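Local atomic coordinates of uncharacterized protein (Bacteroides thetaiotaomicron, PDB entry 4LB8), a protein that is of unknown function, belongs to the DUF4848 family and is probably an exported lipoprotein of the bacterial cell envelope. Residues 28-33 / 131-136; 71-76 / 92-97; 101-106 / 146-151; 159-164 / 174-179. All coordinates share one frame; numbering follows the deposited sequence.

Contact 1 of 4, residues 28-33 / 131-136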
loop_
_atom_site.group_PDB
_atom_site.type_symbol
_atom_site.label_atom_id
_atom_site.label_comp_id
_atom_site.label_asym_id
_atom_site.label_seq_id
_atom_site.Cartn_x
_atom_site.Cartn_y
_atom_site.Cartn_z
ATOM N N ILE A 28 23.500 -27.710 20.266
ATOM C CA ILE A 28 24.703 -26.865 20.232
ATOM C C ILE A 28 24.893 -26.324 21.655
ATOM O O ILE A 28 23.951 -25.786 22.237
ATOM C CB ILE A 28 24.644 -25.718 19.160
ATOM C CG1 ILE A 28 24.815 -26.238 17.719
ATOM C CG2 ILE A 28 25.650 -24.592 19.450
ATOM C CD1 ILE A 28 26.251 -26.546 17.214
ATOM N N LYS A 29 26.096 -26.481 22.213
ATOM C CA LYS A 29 26.439 -25.963 23.530
ATOM C C LYS A 29 27.591 -24.975 23.384
ATOM O O LYS A 29 28.590 -25.291 22.750
ATOM C CB LYS A 29 26.796 -27.106 24.503
ATOM C CG LYS A 29 27.149 -26.676 25.935
ATOM C CD LYS A 29 28.023 -27.731 26.602
ATOM C CE LYS A 29 27.839 -27.899 28.104
ATOM N NZ LYS A 29 26.551 -28.582 28.459
ATOM N N PHE A 30 27.426 -23.770 23.940
ATOM C CA PHE A 30 28.463 -22.745 23.983
ATOM C C PHE A 30 29.070 -22.756 25.373
ATOM O O PHE A 30 28.403 -23.172 26.326
ATOM C CB PHE A 30 27.907 -21.356 23.623
ATOM C CG PHE A 30 27.456 -21.262 22.190
ATOM C CD1 PHE A 30 28.386 -21.178 21.151
ATOM C CD2 PHE A 30 26.099 -21.291 21.865
ATOM C CE1 PHE A 30 27.965 -21.113 19.818
ATOM C CE2 PHE A 30 25.684 -21.220 20.533
ATOM C CZ PHE A 30 26.617 -21.121 19.519
ATOM N N LYS A 31 30.340 -22.348 25.488
ATOM C CA LYS A 31 31.087 -22.313 26.757
ATOM C C LYS A 31 30.440 -21.283 27.703
ATOM O O LYS A 31 30.154 -21.613 28.853
ATOM C CB LYS A 31 32.583 -21.997 26.485
ATOM C CG LYS A 31 33.479 -21.820 27.711
ATOM C CD LYS A 31 34.960 -21.677 27.322
ATOM C CE LYS A 31 35.498 -20.263 27.416
ATOM N NZ LYS A 31 35.816 -19.873 28.819
ATOM N N ASP A 32 30.159 -20.072 27.181
ATOM C CA ASP A 32 29.590 -18.935 27.910
ATOM C C ASP A 32 28.830 -17.977 26.957
ATOM O O ASP A 32 28.669 -18.295 25.778
ATOM C CB ASP A 32 30.702 -18.177 28.670
ATOM C CG ASP A 32 32.017 -18.036 27.934
ATOM O OD1 ASP A 32 31.998 -17.705 26.727
ATOM O OD2 ASP A 32 33.062 -18.227 28.563
ATOM N N VAL A 33 28.343 -16.827 27.477
ATOM C CA VAL A 33 27.609 -15.850 26.683
ATOM C C VAL A 33 28.547 -15.242 25.602
ATOM O O VAL A 33 28.121 -15.062 24.452
ATOM C CB VAL A 33 26.927 -14.770 27.576
ATOM C CG1 VAL A 33 26.368 -13.620 26.736
ATOM C CG2 VAL A 33 25.807 -15.388 28.408
ATOM N N GLY A 131 13.946 -25.311 18.625
ATOM C CA GLY A 131 14.329 -23.923 18.860
ATOM C C GLY A 131 15.173 -23.772 20.100
ATOM O O GLY A 131 15.037 -22.786 20.828
ATOM N N GLU A 132 16.078 -24.743 20.329
ATOM C CA GLU A 132 16.954 -24.771 21.486
ATOM C C GLU A 132 18.431 -24.773 21.161
ATOM O O GLU A 132 18.879 -25.343 20.147
ATOM C CB GLU A 132 16.682 -26.028 22.317
ATOM C CG GLU A 132 15.329 -26.036 22.989
ATOM C CD GLU A 132 14.887 -27.381 23.519
ATOM O OE1 GLU A 132 15.547 -28.404 23.218
ATOM O OE2 GLU A 132 13.841 -27.413 24.203
ATOM N N PHE A 133 19.197 -24.201 22.106
ATOM C CA PHE A 133 20.661 -24.221 22.183
ATOM C C PHE A 133 21.009 -24.058 23.655
ATOM O O PHE A 133 20.126 -23.722 24.464
ATOM C CB PHE A 133 21.374 -23.206 21.273
ATOM C CG PHE A 133 21.177 -21.760 21.632
ATOM C CD1 PHE A 133 20.080 -21.048 21.145
ATOM C CD2 PHE A 133 22.086 -21.099 22.453
ATOM C CE1 PHE A 133 19.881 -19.708 21.496
ATOM C CE2 PHE A 133 21.891 -19.757 22.803
ATOM C CZ PHE A 133 20.787 -19.072 22.325
HETATM N N MSE A 134 22.282 -24.324 24.007
HETATM C CA MSE A 134 22.716 -24.251 25.390
HETATM C C MSE A 134 23.912 -23.349 25.610
HETATM O O MSE A 134 24.810 -23.289 24.758
HETATM C CB MSE A 134 23.042 -25.652 25.909
HETATM C CG MSE A 134 21.808 -26.509 26.142
HETATM SE SE MSE A 134 22.276 -28.157 27.010
HETATM C CE MSE A 134 22.466 -27.496 28.836
ATOM N N ILE A 135 23.916 -22.653 26.784
ATOM C CA ILE A 135 25.032 -21.834 27.303
ATOM C C ILE A 135 25.496 -22.557 28.566
ATOM O O ILE A 135 24.817 -22.478 29.605
ATOM C CB ILE A 135 24.700 -20.319 27.553
ATOM C CG1 ILE A 135 24.014 -19.610 26.345
ATOM C CG2 ILE A 135 25.943 -19.552 28.055
ATOM C CD1 ILE A 135 24.615 -19.816 25.044
ATOM N N GLY A 136 26.584 -23.317 28.441
ATOM C CA GLY A 136 27.099 -24.159 29.516
ATOM C C GLY A 136 26.032 -25.157 29.932
ATOM O O GLY A 136 25.530 -25.907 29.092
HETATM O O HOH W 1 21.174 -26.461 19.350
#
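Lys29 and Phe30 pair with Met134 and Ile135 in the parallel centre of a mixed four-stranded sheet, where the axes of segments 28-30 and 132-135 approach to 4.6 Å at an angle of 26°. Met134, a selenomethionine, is held at both backbone ends: its N donates to Ile28 O at 2.8 Å, and its O accepts from Phe30 N at 2.8 Å. Phe30 O then takes Gly136 N, while a water joins Ile28 N to Glu132 O. Strands 19-22 and 138-141 flank the pair, each antiparallel to its neighbour, and the chain between 28-33 and 131-136 is more than half helical, with no strand, so a long connection and not a hairpin closes this parallel pairing. On the face carrying Phe30 and Ile135, Ile135 CD1 lies 3.8 Å from Phe30 CD2, and Phe133 CD2 meets the edge of the Phe30 ring near its plane. Tyr36 and Phe126 add edge-to-face contacts to that ring. On the other face Lys29 starts with CG anti to the backbone N (chi1 -179°); later bends at chi3 and chi4 bring NZ above the carbonyl plane of Gly136, where it donates to Gly136 O at 2.9 Å. Beyond the strand, Ile135 CG2 rests 3.5 Å from Asp32 C.

Contact 2 of 4, residues 71-76 / 92-97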
loop_
_atom_site.group_PDB
_atom_site.type_symbol
_atom_site.label_atom_id
_atom_site.label_comp_id
_atom_site.label_asym_id
_atom_site.label_seq_id
_atom_site.Cartn_x
_atom_site.Cartn_y
_atom_site.Cartn_z
ATOM N N ASP A 71 12.926 -24.057 1.358
ATOM C CA ASP A 71 12.945 -23.100 0.248
ATOM C C ASP A 71 13.267 -23.817 -1.092
ATOM O O ASP A 71 12.555 -23.608 -2.089
ATOM C CB ASP A 71 13.929 -21.945 0.536
ATOM C CG ASP A 71 13.382 -20.837 1.442
ATOM O OD1 ASP A 71 12.138 -20.729 1.578
ATOM O OD2 ASP A 71 14.190 -20.027 1.943
ATOM N N GLY A 72 14.282 -24.686 -1.075
ATOM C CA GLY A 72 14.665 -25.514 -2.215
ATOM C C GLY A 72 13.514 -26.397 -2.662
ATOM O O GLY A 72 13.177 -26.398 -3.839
ATOM N N GLU A 73 12.851 -27.086 -1.714
ATOM C CA GLU A 73 11.683 -27.943 -1.956
ATOM C C GLU A 73 10.435 -27.130 -2.459
ATOM O O GLU A 73 9.666 -27.670 -3.250
ATOM C CB GLU A 73 11.335 -28.737 -0.676
ATOM C CG GLU A 73 10.272 -29.815 -0.861
ATOM C CD GLU A 73 9.951 -30.726 0.311
ATOM O OE1 GLU A 73 10.743 -30.768 1.283
ATOM O OE2 GLU A 73 8.917 -31.433 0.235
ATOM N N LEU A 74 10.224 -25.867 -2.006
ATOM C CA LEU A 74 9.075 -25.064 -2.464
ATOM C C LEU A 74 9.270 -24.672 -3.939
ATOM O O LEU A 74 8.328 -24.730 -4.740
ATOM C CB LEU A 74 8.862 -23.809 -1.581
ATOM C CG LEU A 74 7.644 -22.888 -1.886
ATOM C CD1 LEU A 74 6.330 -23.664 -1.967
ATOM C CD2 LEU A 74 7.521 -21.762 -0.855
ATOM N N ASP A 75 10.511 -24.293 -4.285
ATOM C CA ASP A 75 10.908 -23.909 -5.631
ATOM C C ASP A 75 10.751 -25.097 -6.600
ATOM O O ASP A 75 10.356 -24.895 -7.745
ATOM C CB ASP A 75 12.350 -23.401 -5.624
ATOM C CG ASP A 75 12.670 -22.543 -6.825
ATOM O OD1 ASP A 75 12.280 -21.351 -6.824
ATOM O OD2 ASP A 75 13.296 -23.067 -7.781
ATOM N N LYS A 76 11.018 -26.327 -6.124
ATOM C CA LYS A 76 10.898 -27.542 -6.922
ATOM C C LYS A 76 9.429 -27.922 -7.113
ATOM O O LYS A 76 9.087 -28.481 -8.155
ATOM C CB LYS A 76 11.694 -28.707 -6.295
ATOM C CG LYS A 76 13.217 -28.573 -6.462
ATOM C CD LYS A 76 13.973 -29.858 -6.081
ATOM C CE LYS A 76 15.202 -29.606 -5.218
ATOM N NZ LYS A 76 15.755 -30.866 -4.644
ATOM N N GLU A 92 0.055 -29.076 0.303
ATOM C CA GLU A 92 -0.594 -29.495 1.553
ATOM C C GLU A 92 0.346 -30.405 2.330
ATOM O O GLU A 92 0.476 -30.265 3.556
ATOM C CB GLU A 92 -1.944 -30.203 1.310
ATOM C CG GLU A 92 -3.139 -29.261 1.199
ATOM C CD GLU A 92 -3.421 -28.344 2.379
ATOM O OE1 GLU A 92 -3.797 -28.864 3.455
ATOM O OE2 GLU A 92 -3.297 -27.105 2.218
ATOM N N LYS A 93 1.038 -31.305 1.596
ATOM C CA LYS A 93 2.009 -32.261 2.134
ATOM C C LYS A 93 3.239 -31.487 2.628
ATOM O O LYS A 93 3.697 -31.738 3.739
ATOM C CB LYS A 93 2.356 -33.336 1.083
ATOM C CG LYS A 93 1.162 -34.254 0.795
ATOM C CD LYS A 93 1.362 -35.210 -0.377
ATOM C CE LYS A 93 0.340 -36.335 -0.407
ATOM N NZ LYS A 93 -1.007 -35.877 -0.853
ATOM N N TYR A 94 3.698 -30.483 1.847
ATOM C CA TYR A 94 4.797 -29.571 2.183
ATOM C C TYR A 94 4.522 -28.827 3.516
ATOM O O TYR A 94 5.379 -28.850 4.406
ATOM C CB TYR A 94 5.009 -28.565 1.038
ATOM C CG TYR A 94 6.045 -27.491 1.302
ATOM C CD1 TYR A 94 7.392 -27.706 1.013
ATOM C CD2 TYR A 94 5.671 -26.237 1.784
ATOM C CE1 TYR A 94 8.342 -26.710 1.228
ATOM C CE2 TYR A 94 6.615 -25.237 2.016
ATOM C CZ TYR A 94 7.946 -25.471 1.717
ATOM O OH TYR A 94 8.859 -24.466 1.906
ATOM N N LYS A 95 3.345 -28.147 3.633
ATOM C CA LYS A 95 2.941 -27.416 4.841
ATOM C C LYS A 95 2.946 -28.352 6.045
ATOM O O LYS A 95 3.637 -28.054 7.010
ATOM C CB LYS A 95 1.571 -26.786 4.663
ATOM C CG LYS A 95 1.574 -25.558 3.795
ATOM C CD LYS A 95 0.180 -24.914 3.753
ATOM C CE LYS A 95 0.019 -23.755 4.717
ATOM N NZ LYS A 95 -1.236 -22.990 4.474
ATOM N N HIS A 96 2.284 -29.533 5.952
ATOM C CA HIS A 96 2.283 -30.531 7.020
ATOM C C HIS A 96 3.723 -30.851 7.482
ATOM O O HIS A 96 3.977 -30.918 8.690
ATOM C CB HIS A 96 1.559 -31.818 6.574
ATOM C CG HIS A 96 1.621 -32.918 7.601
ATOM N ND1 HIS A 96 0.737 -32.962 8.676
ATOM C CD2 HIS A 96 2.504 -33.942 7.728
ATOM C CE1 HIS A 96 1.099 -34.012 9.402
ATOM N NE2 HIS A 96 2.159 -34.632 8.877
ATOM N N LYS A 97 4.654 -31.024 6.519
ATOM C CA LYS A 97 6.062 -31.343 6.735
ATOM C C LYS A 97 6.804 -30.250 7.535
ATOM O O LYS A 97 7.511 -30.590 8.484
ATOM C CB LYS A 97 6.772 -31.590 5.383
ATOM C CG LYS A 97 8.241 -32.012 5.514
ATOM C CD LYS A 97 8.905 -32.324 4.178
ATOM C CE LYS A 97 10.348 -32.763 4.356
ATOM N NZ LYS A 97 11.024 -33.055 3.058
#
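Tyr94 projects from helix 84-98 against helix 63-80, its CG anti to the backbone N (chi1 175°), and meets Glu73 and Leu74 in two different ways. Glu73 slides past it in the opposite direction: its carboxylate carbon sits at the ring edge, near the ring plane, with Glu73 CD 4.0 Å from Tyr94 CD1 and the carboxylate plane turned 85° from the ring. Leu74 instead crosses the tyrosine at about a right angle. Its CD1 lies over one ring face, offset toward the rim, and Leu74 CB approaches Tyr94 OH to 3.5 Å. The hydroxyl itself is satisfied by Ala70 O, one turn before Leu74. Lys97 runs out fully extended and crosses Glu73 obliquely; its NZ makes a salt bridge of 2.9 Å to Glu73 OE1, met on the syn side and 20° out of the carboxylate plane. Tyr98 OH shares the same oxygen. An alanine at Glu73 would probably leave Lys97 NZ and Tyr98 OH without their common acceptor and uncover the edge of Tyr94 at CD1. The axes of segments 71-76 and 92-97 come no nearer than 11.3 Å and run antiparallel, a wide spacing here that Tyr94 spans; joined by a brief turn after residue 80, the two helices form an antiparallel helical hairpin.

Contact 3 of 4, residues 101-106 / 146-151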
loop_
_atom_site.group_PDB
_atom_site.type_symbol
_atom_site.label_atom_id
_atom_site.label_comp_id
_atom_site.label_asym_id
_atom_site.label_seq_id
_atom_site.Cartn_x
_atom_site.Cartn_y
_atom_site.Cartn_z
ATOM N N VAL A 101 7.935 -26.719 12.864
ATOM C CA VAL A 101 9.180 -25.974 13.115
ATOM C C VAL A 101 8.981 -24.526 12.590
ATOM O O VAL A 101 9.342 -23.550 13.267
ATOM C CB VAL A 101 10.414 -26.655 12.459
ATOM C CG1 VAL A 101 11.693 -25.904 12.779
ATOM C CG2 VAL A 101 10.541 -28.107 12.895
ATOM N N PHE A 102 8.350 -24.405 11.392
ATOM C CA PHE A 102 8.094 -23.130 10.747
ATOM C C PHE A 102 6.637 -22.749 10.790
ATOM O O PHE A 102 5.772 -23.530 11.147
ATOM C CB PHE A 102 8.629 -23.105 9.304
ATOM C CG PHE A 102 10.120 -23.296 9.237
ATOM C CD1 PHE A 102 10.965 -22.641 10.131
ATOM C CD2 PHE A 102 10.686 -24.140 8.283
ATOM C CE1 PHE A 102 12.357 -22.810 10.059
ATOM C CE2 PHE A 102 12.072 -24.326 8.222
ATOM C CZ PHE A 102 12.899 -23.646 9.101
HETATM N N MSE A 103 6.387 -21.527 10.392
HETATM C CA MSE A 103 5.134 -20.791 10.457
HETATM C C MSE A 103 4.766 -20.286 9.057
HETATM O O MSE A 103 5.639 -19.844 8.313
HETATM C CB MSE A 103 5.494 -19.647 11.410
HETATM C CG MSE A 103 4.465 -18.665 11.701
HETATM SE SE MSE A 103 5.288 -17.395 12.896
HETATM C CE MSE A 103 6.378 -16.363 11.771
ATOM N N PHE A 104 3.489 -20.361 8.687
ATOM C CA PHE A 104 3.030 -19.906 7.367
ATOM C C PHE A 104 2.244 -18.604 7.505
ATOM O O PHE A 104 1.817 -18.264 8.617
ATOM C CB PHE A 104 2.231 -21.012 6.630
ATOM C CG PHE A 104 3.155 -22.095 6.102
ATOM C CD1 PHE A 104 3.824 -21.930 4.888
ATOM C CD2 PHE A 104 3.467 -23.210 6.881
ATOM C CE1 PHE A 104 4.726 -22.898 4.432
ATOM C CE2 PHE A 104 4.400 -24.163 6.437
ATOM C CZ PHE A 104 5.014 -24.005 5.211
ATOM N N ASN A 105 2.137 -17.839 6.411
ATOM C CA ASN A 105 1.469 -16.539 6.386
ATOM C C ASN A 105 -0.040 -16.712 6.473
ATOM O O ASN A 105 -0.669 -17.259 5.552
ATOM C CB ASN A 105 1.854 -15.757 5.123
ATOM C CG ASN A 105 1.517 -14.285 5.126
ATOM O OD1 ASN A 105 0.576 -13.822 5.754
ATOM N ND2 ASN A 105 2.248 -13.518 4.357
ATOM N N THR A 106 -0.607 -16.214 7.595
ATOM C CA THR A 106 -2.034 -16.257 7.940
ATOM C C THR A 106 -2.808 -15.046 7.380
ATOM O O THR A 106 -4.041 -15.065 7.368
ATOM C CB THR A 106 -2.217 -16.340 9.463
ATOM O OG1 THR A 106 -1.516 -15.263 10.090
ATOM C CG2 THR A 106 -1.758 -17.652 10.028
ATOM N N THR A 146 4.028 -16.308 18.598
ATOM C CA THR A 146 2.886 -17.201 18.871
ATOM C C THR A 146 2.212 -17.574 17.551
ATOM O O THR A 146 1.895 -18.741 17.313
ATOM C CB THR A 146 1.893 -16.531 19.830
ATOM O OG1 THR A 146 1.513 -15.274 19.257
ATOM C CG2 THR A 146 2.484 -16.318 21.241
ATOM N N ASP A 147 2.049 -16.566 16.682
ATOM C CA ASP A 147 1.405 -16.662 15.374
ATOM C C ASP A 147 2.095 -15.722 14.397
ATOM O O ASP A 147 2.848 -14.851 14.833
ATOM C CB ASP A 147 -0.104 -16.320 15.497
ATOM C CG ASP A 147 -0.417 -14.975 16.156
ATOM O OD1 ASP A 147 -0.059 -13.929 15.571
ATOM O OD2 ASP A 147 -1.058 -14.972 17.235
ATOM N N PHE A 148 1.821 -15.879 13.083
ATOM C CA PHE A 148 2.402 -15.039 12.033
ATOM C C PHE A 148 1.980 -13.554 12.183
ATOM O O PHE A 148 2.780 -12.655 11.905
ATOM C CB PHE A 148 2.031 -15.568 10.631
ATOM C CG PHE A 148 2.691 -14.761 9.538
ATOM C CD1 PHE A 148 4.021 -14.982 9.196
ATOM C CD2 PHE A 148 2.019 -13.709 8.930
ATOM C CE1 PHE A 148 4.657 -14.182 8.253
ATOM C CE2 PHE A 148 2.663 -12.900 8.000
ATOM C CZ PHE A 148 3.974 -13.154 7.654
ATOM N N LYS A 149 0.723 -13.315 12.616
ATOM C CA LYS A 149 0.132 -11.993 12.826
ATOM C C LYS A 149 0.932 -11.188 13.868
ATOM O O LYS A 149 1.075 -9.981 13.718
ATOM C CB LYS A 149 -1.348 -12.116 13.235
ATOM C CG LYS A 149 -2.257 -12.638 12.119
ATOM C CD LYS A 149 -3.723 -12.190 12.284
ATOM C CE LYS A 149 -4.540 -12.249 11.003
ATOM N NZ LYS A 149 -5.156 -13.586 10.772
ATOM N N GLU A 150 1.521 -11.859 14.861
ATOM C CA GLU A 150 2.337 -11.210 15.887
ATOM C C GLU A 150 3.649 -10.636 15.269
ATOM O O GLU A 150 4.107 -9.575 15.692
ATOM C CB GLU A 150 2.620 -12.199 17.017
ATOM C CG GLU A 150 3.049 -11.561 18.324
ATOM C CD GLU A 150 3.824 -12.497 19.240
ATOM O OE1 GLU A 150 3.436 -13.684 19.340
ATOM O OE2 GLU A 150 4.835 -12.052 19.831
ATOM N N ARG A 151 4.200 -11.301 14.233
ATOM C CA ARG A 151 5.409 -10.872 13.527
ATOM C C ARG A 151 5.161 -9.615 12.678
ATOM O O ARG A 151 6.019 -8.730 12.648
ATOM C CB ARG A 151 5.950 -12.007 12.640
ATOM C CG ARG A 151 7.275 -11.699 11.959
ATOM C CD ARG A 151 7.616 -12.751 10.941
ATOM N NE ARG A 151 8.793 -12.365 10.163
ATOM C CZ ARG A 151 8.747 -11.886 8.923
ATOM N NH1 ARG A 151 7.580 -11.746 8.298
ATOM N NH2 ARG A 151 9.866 -11.563 8.288
#
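Phe148 and Asn105 make the central aromatic contact: Asn105 CA stands over one face of the Phe148 ring, 3.9 Å from its centroid and 14° off the normal, a CH-pi geometry. The Asn105 amide plane is inclined 33° to the ring, and Asn105 OD1 comes within 3.2 Å of Phe148 CE2. That oxygen also accepts from Ile107 N, which closes an Asx turn, and from Asp108 N, and Asp111 takes ND2, so the amide next to the ring is fixed in its rotation.

Apolar packing comes from Met103, a selenomethionine whose chain bends at chi3. It crosses Phe148 at about a right angle, and Met103 CE lies 3.8 Å from Phe148 CD1 and 3.9 Å from Arg151 CD. Arg151 in turn forms a cation-pi contact with Tyr184 of the second subunit.

Polar atoms meet carbon rather than each other: Phe104 O lies 3.4 Å from Phe148 CB, and Thr106 OG1 is 3.4 Å from Lys149 CG. No hydrogen bond crosses between the segments; within 146-151, Asp147 OD1 accepts from Glu150 N at 2.7 Å. This is an N-capped first turn of a short helix, docked on an irregular loop through the phenylalanine that follows the cap.

Contact 4 of 4, residues 159-164 / 174-179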
loop_
_atom_site.group_PDB
_atom_site.type_symbol
_atom_site.label_atom_id
_atom_site.label_comp_id
_atom_site.label_asym_id
_atom_site.label_seq_id
_atom_site.Cartn_x
_atom_site.Cartn_y
_atom_site.Cartn_z
ATOM N N THR A 159 0.591 4.111 5.332
ATOM C CA THR A 159 1.685 3.636 4.508
ATOM C C THR A 159 2.243 4.832 3.711
ATOM O O THR A 159 1.589 5.880 3.611
ATOM C CB THR A 159 1.235 2.474 3.592
ATOM O OG1 THR A 159 0.148 2.886 2.774
ATOM C CG2 THR A 159 0.850 1.225 4.353
ATOM N N ARG A 160 3.460 4.676 3.171
ATOM C CA ARG A 160 4.099 5.659 2.286
ATOM C C ARG A 160 3.438 5.606 0.920
ATOM O O ARG A 160 3.258 6.614 0.257
ATOM C CB ARG A 160 5.592 5.316 2.143
ATOM C CG ARG A 160 6.385 6.362 1.415
ATOM C CD ARG A 160 7.823 5.983 1.430
ATOM N NE ARG A 160 8.599 6.702 0.425
ATOM C CZ ARG A 160 9.138 7.901 0.602
ATOM N NH1 ARG A 160 8.978 8.546 1.751
ATOM N NH2 ARG A 160 9.846 8.462 -0.366
ATOM N N SER A 161 3.113 4.390 0.492
ATOM C CA SER A 161 2.551 4.120 -0.815
ATOM C C SER A 161 1.541 2.974 -0.743
ATOM O O SER A 161 1.785 2.017 0.004
ATOM C CB SER A 161 3.681 3.779 -1.779
ATOM O OG SER A 161 3.214 3.865 -3.113
ATOM N N SER A 162 0.405 3.086 -1.511
ATOM C CA SER A 162 -0.677 2.092 -1.674
ATOM C C SER A 162 -1.310 2.237 -3.047
ATOM O O SER A 162 -1.697 3.343 -3.453
ATOM C CB SER A 162 -1.749 2.215 -0.601
ATOM O OG SER A 162 -1.270 1.678 0.616
ATOM N N VAL A 163 -1.392 1.113 -3.768
ATOM C CA VAL A 163 -1.914 1.037 -5.119
ATOM C C VAL A 163 -2.916 -0.111 -5.130
ATOM O O VAL A 163 -2.599 -1.188 -4.612
ATOM C CB VAL A 163 -0.763 0.865 -6.151
ATOM C CG1 VAL A 163 -1.283 0.761 -7.579
ATOM C CG2 VAL A 163 0.256 1.993 -6.034
ATOM N N SER A 164 -4.147 0.138 -5.640
ATOM C CA SER A 164 -5.211 -0.860 -5.649
ATOM C C SER A 164 -4.963 -1.921 -6.706
ATOM O O SER A 164 -4.359 -1.619 -7.732
ATOM C CB SER A 164 -6.565 -0.200 -5.880
ATOM O OG SER A 164 -6.686 0.431 -7.149
ATOM N N SER A 174 -4.076 5.147 -6.581
ATOM C CA SER A 174 -2.644 5.085 -6.420
ATOM C C SER A 174 -2.232 6.238 -5.533
ATOM O O SER A 174 -2.372 7.391 -5.930
ATOM C CB SER A 174 -1.936 5.105 -7.760
ATOM O OG SER A 174 -0.579 4.733 -7.592
ATOM N N ARG A 175 -1.885 5.944 -4.271
ATOM C CA ARG A 175 -1.417 6.984 -3.357
ATOM C C ARG A 175 0.081 6.847 -3.241
ATOM O O ARG A 175 0.575 5.825 -2.781
ATOM C CB ARG A 175 -2.090 6.938 -1.980
ATOM C CG ARG A 175 -1.542 8.038 -1.043
ATOM C CD ARG A 175 -2.062 7.960 0.380
ATOM N NE ARG A 175 -1.162 7.146 1.191
ATOM C CZ ARG A 175 -1.428 5.910 1.583
ATOM N NH1 ARG A 175 -2.597 5.350 1.291
ATOM N NH2 ARG A 175 -0.550 5.235 2.295
ATOM N N GLN A 176 0.801 7.845 -3.701
ATOM C CA GLN A 176 2.249 7.797 -3.649
ATOM C C GLN A 176 2.747 8.687 -2.497
ATOM O O GLN A 176 1.959 9.072 -1.648
ATOM C CB GLN A 176 2.841 8.166 -5.030
ATOM C CG GLN A 176 2.496 7.141 -6.125
ATOM C CD GLN A 176 3.020 5.741 -5.830
ATOM O OE1 GLN A 176 2.258 4.773 -5.819
ATOM N NE2 GLN A 176 4.329 5.602 -5.555
ATOM N N LYS A 177 4.047 8.959 -2.430
ATOM C CA LYS A 177 4.628 9.699 -1.319
ATOM C C LYS A 177 4.081 11.153 -1.193
ATOM O O LYS A 177 3.887 11.616 -0.069
ATOM C CB LYS A 177 6.174 9.654 -1.378
ATOM C CG LYS A 177 6.852 10.597 -2.338
ATOM C CD LYS A 177 7.933 11.396 -1.623
ATOM C CE LYS A 177 8.390 12.595 -2.418
ATOM N NZ LYS A 177 9.141 12.198 -3.636
ATOM N N ASP A 178 3.820 11.851 -2.315
ATOM C CA ASP A 178 3.320 13.219 -2.238
ATOM C C ASP A 178 2.279 13.536 -3.324
ATOM O O ASP A 178 1.856 14.687 -3.427
ATOM C CB ASP A 178 4.467 14.244 -2.228
ATOM C CG ASP A 178 5.335 14.321 -3.466
ATOM O OD1 ASP A 178 5.006 13.652 -4.467
ATOM O OD2 ASP A 178 6.322 15.083 -3.445
ATOM N N ARG A 179 1.807 12.495 -4.065
ATOM C CA ARG A 179 0.750 12.568 -5.077
ATOM C C ARG A 179 -0.224 11.368 -4.948
ATOM O O ARG A 179 0.228 10.252 -4.708
ATOM C CB ARG A 179 1.338 12.610 -6.500
ATOM C CG ARG A 179 2.269 13.775 -6.830
ATOM C CD ARG A 179 1.579 15.122 -6.856
ATOM N NE ARG A 179 2.508 16.212 -7.155
ATOM C CZ ARG A 179 3.203 16.885 -6.239
ATOM N NH1 ARG A 179 3.090 16.581 -4.951
ATOM N NH2 ARG A 179 4.028 17.855 -6.605
#
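Arg175 sends its side chain across strand 161-163 to Thr159. CB lies 3.9 Å from Ser162 O, and CG stands anti to the backbone N (chi1 179°). The aliphatic part then bends at chi3 (91°), which turns NE toward the start of the other segment. There the guanidinium meets Ser162 N over one face and the Thr159 hydroxyl at its edge. NH1 passes the CB of Ser162, and NH2 donates to Thr159 O at 2.6 Å, close to the guanidinium plane but above the plane of the carbonyl. Thr159 OG1 also lies beside NH2, though so close that this second bond is of doubtful length; the hydroxyl is in addition hydrogen-bonded to Ser162 OG, 2.9 Å from Thr159 OG1. An alanine at Arg175 would probably leave Thr159 O without its guanidinium donor and the backbone at Thr159 freer to shift.

Ser162 and Arg175 are also an antiparallel hydrogen-bonded pair: Ser162 N donates to Arg175 O at 3.0 Å, and Arg175 N to Ser162 O at 2.7 Å. Lys177 CB sits over the centre of the Arg160 guanidinium, 3.9 Å above its plane, the two side chains side by side. On the face of Val163 and Ser174, Val163 CG2 rests 3.3 Å from Ser174 OG, which bonds to Gln282 O.

Ser161 to Val163 also pair with a strand of the second subunit, so this hairpin edge carries the sheet across the interface. The pairing probably depends on directional hydrogen bonds more than on apolar burial, the Arg175 charge being met here by neutral oxygens.

All four contacts are partly buried, each joining a buried centre to a more open rim. Phe30 and Phe133, Leu74 and Tyr94, and Met103 and Phe148 are the buried parts of contacts 1, 2 and 3; Lys97, Lys149 and Lys177 lie exposed in contacts 2, 3 and 4. Contacts 1 and 4 pair strands in separate sheets, contact 1 parallel with aromatic backing, contact 4 antiparallel and largely polar. Neither contact 2 nor contact 3 has backbone hydrogen bonds between its segments; contact 2 is mainly side-chain packing with a salt bridge, while in contact 3 loop backbone also packs on a phenylalanine. Phe104 packs on Tyr94 and Lys95, joining these two. Contacts 2, 3 and 4 all reach the second subunit, contact 3 through Arg151.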